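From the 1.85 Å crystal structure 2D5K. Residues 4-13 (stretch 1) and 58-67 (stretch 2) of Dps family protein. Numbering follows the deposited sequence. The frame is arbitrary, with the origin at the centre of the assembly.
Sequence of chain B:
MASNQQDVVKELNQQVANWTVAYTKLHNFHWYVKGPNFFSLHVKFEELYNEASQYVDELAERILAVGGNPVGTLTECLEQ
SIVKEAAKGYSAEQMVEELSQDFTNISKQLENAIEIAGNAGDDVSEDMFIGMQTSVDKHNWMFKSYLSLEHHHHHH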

# COMPACT_ATOMS: atom_id res chain seq x y z
N ASN B 4 39.08 -13.51 20.89
CA ASN B 4 38.00 -14.30 21.47
C ASN B 4 36.71 -13.51 21.42
O ASN B 4 36.69 -12.36 20.97
CB ASN B 4 38.32 -14.70 22.91
CG ASN B 4 38.65 -13.50 23.78
OD1 ASN B 4 37.95 -12.49 23.76
ND2 ASN B 4 39.71 -13.62 24.57
N GLN B 5 35.62 -14.11 21.89
CA GLN B 5 34.31 -13.46 21.87
C GLN B 5 34.33 -12.12 22.59
O GLN B 5 33.73 -11.15 22.12
CB GLN B 5 33.27 -14.37 22.52
CG GLN B 5 31.85 -13.85 22.37
CD GLN B 5 31.40 -13.83 20.93
OE1 GLN B 5 31.00 -14.86 20.38
NE2 GLN B 5 31.46 -12.66 20.30
N GLN B 6 35.02 -12.07 23.72
CA GLN B 6 35.12 -10.84 24.51
C GLN B 6 35.72 -9.71 23.68
O GLN B 6 35.28 -8.56 23.79
CB GLN B 6 35.99 -11.09 25.75
CG GLN B 6 35.40 -12.09 26.74
CD GLN B 6 35.19 -13.48 26.15
OE1 GLN B 6 36.14 -14.13 25.70
NE2 GLN B 6 33.94 -13.94 26.14
N ASP B 7 36.72 -10.03 22.87
CA ASP B 7 37.36 -9.03 22.02
C ASP B 7 36.35 -8.48 21.02
O ASP B 7 36.36 -7.29 20.70
CB ASP B 7 38.54 -9.63 21.25
CG ASP B 7 39.68 -10.05 22.16
OD1 ASP B 7 39.98 -9.31 23.12
OD2 ASP B 7 40.28 -11.12 21.91
N VAL B 8 35.48 -9.35 20.53
CA VAL B 8 34.47 -8.94 19.56
C VAL B 8 33.43 -8.04 20.22
O VAL B 8 33.00 -7.05 19.64
CB VAL B 8 33.77 -10.17 18.93
CG1 VAL B 8 32.77 -9.71 17.86
CG2 VAL B 8 34.81 -11.09 18.30
N VAL B 9 33.03 -8.39 21.44
CA VAL B 9 32.05 -7.57 22.16
C VAL B 9 32.59 -6.15 22.32
O VAL B 9 31.86 -5.17 22.21
CB VAL B 9 31.73 -8.16 23.55
CG1 VAL B 9 30.90 -7.18 24.36
CG2 VAL B 9 30.97 -9.47 23.38
N LYS B 10 33.89 -6.05 22.57
CA LYS B 10 34.55 -4.76 22.73
C LYS B 10 34.41 -3.96 21.44
O LYS B 10 34.15 -2.76 21.46
CB LYS B 10 36.03 -4.99 23.07
CG LYS B 10 36.82 -3.74 23.42
CD LYS B 10 37.17 -2.91 22.20
CE LYS B 10 38.21 -1.86 22.54
NZ LYS B 10 39.45 -2.51 23.06
N GLU B 11 34.59 -4.64 20.30
CA GLU B 11 34.47 -3.99 19.00
C GLU B 11 33.02 -3.58 18.74
O GLU B 11 32.76 -2.52 18.16
CB GLU B 11 34.94 -4.92 17.88
CG GLU B 11 36.44 -5.21 17.89
CD GLU B 11 37.27 -3.94 17.86
OE1 GLU B 11 36.92 -3.02 17.09
OE2 GLU B 11 38.28 -3.88 18.60
N LEU B 12 32.08 -4.43 19.14
CA LEU B 12 30.66 -4.14 18.95
C LEU B 12 30.25 -2.93 19.78
O LEU B 12 29.56 -2.03 19.28
CB LEU B 12 29.81 -5.36 19.33
CG LEU B 12 29.85 -6.54 18.34
CD1 LEU B 12 29.31 -7.80 19.01
CD2 LEU B 12 29.02 -6.18 17.11
N ASN B 13 30.67 -2.89 21.04
CA ASN B 13 30.32 -1.76 21.90
C ASN B 13 30.97 -0.46 21.42
O ASN B 13 30.40 0.62 21.58
CB ASN B 13 30.71 -2.02 23.36
CG ASN B 13 29.58 -2.65 24.15
OD1 ASN B 13 28.41 -2.33 23.94
ND2 ASN B 13 29.93 -3.55 25.07
N GLU B 58 20.91 -3.02 16.18
CA GLU B 58 21.41 -4.27 15.61
C GLU B 58 22.64 -4.78 16.36
O GLU B 58 22.68 -5.94 16.78
CB GLU B 58 21.78 -4.08 14.14
CG GLU B 58 22.43 -5.34 13.53
CD GLU B 58 23.03 -5.09 12.16
OE1 GLU B 58 23.78 -4.10 12.00
OE2 GLU B 58 22.77 -5.90 11.24
N LEU B 59 23.63 -3.92 16.53
CA LEU B 59 24.85 -4.33 17.21
C LEU B 59 24.62 -4.60 18.69
O LEU B 59 25.22 -5.52 19.26
CB LEU B 59 25.95 -3.27 17.02
CG LEU B 59 26.33 -2.96 15.56
CD1 LEU B 59 27.66 -2.24 15.53
CD2 LEU B 59 26.43 -4.25 14.75
N ALA B 60 23.76 -3.82 19.33
CA ALA B 60 23.47 -4.03 20.74
C ALA B 60 22.81 -5.39 20.96
O ALA B 60 23.13 -6.10 21.92
CB ALA B 60 22.57 -2.92 21.27
N GLU B 61 21.87 -5.76 20.09
CA GLU B 61 21.19 -7.04 20.25
C GLU B 61 22.06 -8.22 19.84
O GLU B 61 21.76 -9.37 20.18
CB GLU B 61 19.87 -7.05 19.47
CG GLU B 61 18.94 -5.91 19.90
CD GLU B 61 17.48 -6.19 19.61
OE1 GLU B 61 17.18 -6.85 18.59
OE2 GLU B 61 16.63 -5.73 20.40
N ARG B 62 23.14 -7.96 19.11
CA ARG B 62 24.06 -9.03 18.74
C ARG B 62 24.89 -9.31 19.99
O ARG B 62 25.16 -10.46 20.33
CB ARG B 62 24.97 -8.61 17.59
CG ARG B 62 26.11 -9.61 17.31
CD ARG B 62 25.57 -11.03 17.08
NE ARG B 62 26.64 -12.02 16.98
CZ ARG B 62 26.45 -13.33 17.00
NH1 ARG B 62 25.22 -13.83 17.10
NH2 ARG B 62 27.49 -14.16 16.92
N ILE B 63 25.29 -8.24 20.67
CA ILE B 63 26.06 -8.36 21.90
C ILE B 63 25.26 -9.22 22.87
O ILE B 63 25.82 -10.04 23.60
CB ILE B 63 26.35 -6.98 22.53
CG1 ILE B 63 27.36 -6.21 21.67
CG2 ILE B 63 26.90 -7.15 23.94
CD1 ILE B 63 27.67 -4.81 22.18
N LEU B 64 23.95 -9.01 22.88
CA LEU B 64 23.07 -9.78 23.76
C LEU B 64 23.05 -11.23 23.31
O LEU B 64 23.07 -12.16 24.12
CB LEU B 64 21.65 -9.19 23.72
CG LEU B 64 21.50 -7.76 24.26
CD1 LEU B 64 20.15 -7.20 23.85
CD2 LEU B 64 21.66 -7.76 25.77
N ALA B 65 23.02 -11.44 21.99
CA ALA B 65 22.99 -12.77 21.42
C ALA B 65 24.25 -13.59 21.73
O ALA B 65 24.23 -14.82 21.64
CB ALA B 65 22.77 -12.69 19.91
N VAL B 66 25.34 -12.92 22.08
CA VAL B 66 26.58 -13.62 22.42
C VAL B 66 26.83 -13.58 23.93
O VAL B 66 27.93 -13.90 24.39
CB VAL B 66 27.81 -13.04 21.67
CG1 VAL B 66 27.61 -13.17 20.18
CG2 VAL B 66 28.04 -11.59 22.06
N GLY B 67 25.81 -13.19 24.68
CA GLY B 67 25.90 -13.14 26.13
C GLY B 67 26.61 -11.95 26.75
O GLY B 67 26.97 -12.00 27.92

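Residues 5-13 form a helix that continues later in the chain, and residues 58-65 form a helix that begins earlier. The two run nearly antiparallel, with 160° between their N-to-C directions. Their axes come within 9.6 Å of each other. The antiparallel course reverses the order of the pairs: Q5 lies near V66, V9 near I63, and L12 near L59. The backbones are closest in the middle and at the L12 end, where V9 CA is 6.0 Å from I63 CA and L12 CA is 6.1 Å from L59 CA. At the other end the gap widens to 7.8 Å between Q5 CA and V66 CA.

The first helix starts with a cap. N4 sits at the N-cap position, and D7 N donates to N4 OD1 at 2.9 Å. In return, N4 N donates to D7 OD2, also at 2.9 Å. The two bonds tie the first turn together, well away from the second stretch. The second helix ends at A65. V66 is the first residue to leave helical phi/psi, and V66 N makes only weak bonds, to R62 O and I63 O. G67 follows with a positive phi of 80°, a value that favours glycine.

No hydrogen bond crosses between the stretches. The contact is mainly apolar and buries 400 Å² in total. L12 gives the largest share, 103 Å². Its CA-to-CB bond points toward the second helix, and its side chain reaches three residues there. L12 CB packs on I63 CG1 at 3.5 Å, L12 CD2 meets L59 CD2 at 4.0 Å, and L12 CD1 lies 4.1 Å from R62 CG. The last contact uses the aliphatic part of R62; its guanidinium nitrogens are hydrogen-bonded elsewhere in the structure.

I63 is the counterpart on the second helix, with 85 Å² covered. Its CA-to-CB bond points toward the first helix, and it touches V9, L12 and N13, spaced i, i+3 and i+4 along that helix. V9 points sideways but still bridges two partners: V9 CG1 is 4.0 Å from I63 CG2, and V9 CG2 is 3.8 Å from V66 CG2. N13 also starts out sideways, but its end comes nearer. N13 OD1 lies 3.1 Å from I63 CD1, a close approach of a polar atom to a methyl group. That oxygen has a hydrogen-bonding partner elsewhere in the structure.

At the far end, Q5 CD rests 3.7 Å from V66 CB. The CA-to-CB bonds of Q5 and V66 each point toward the other stretch. V66 lies just past the end of the second helix, so the packing extends beyond it.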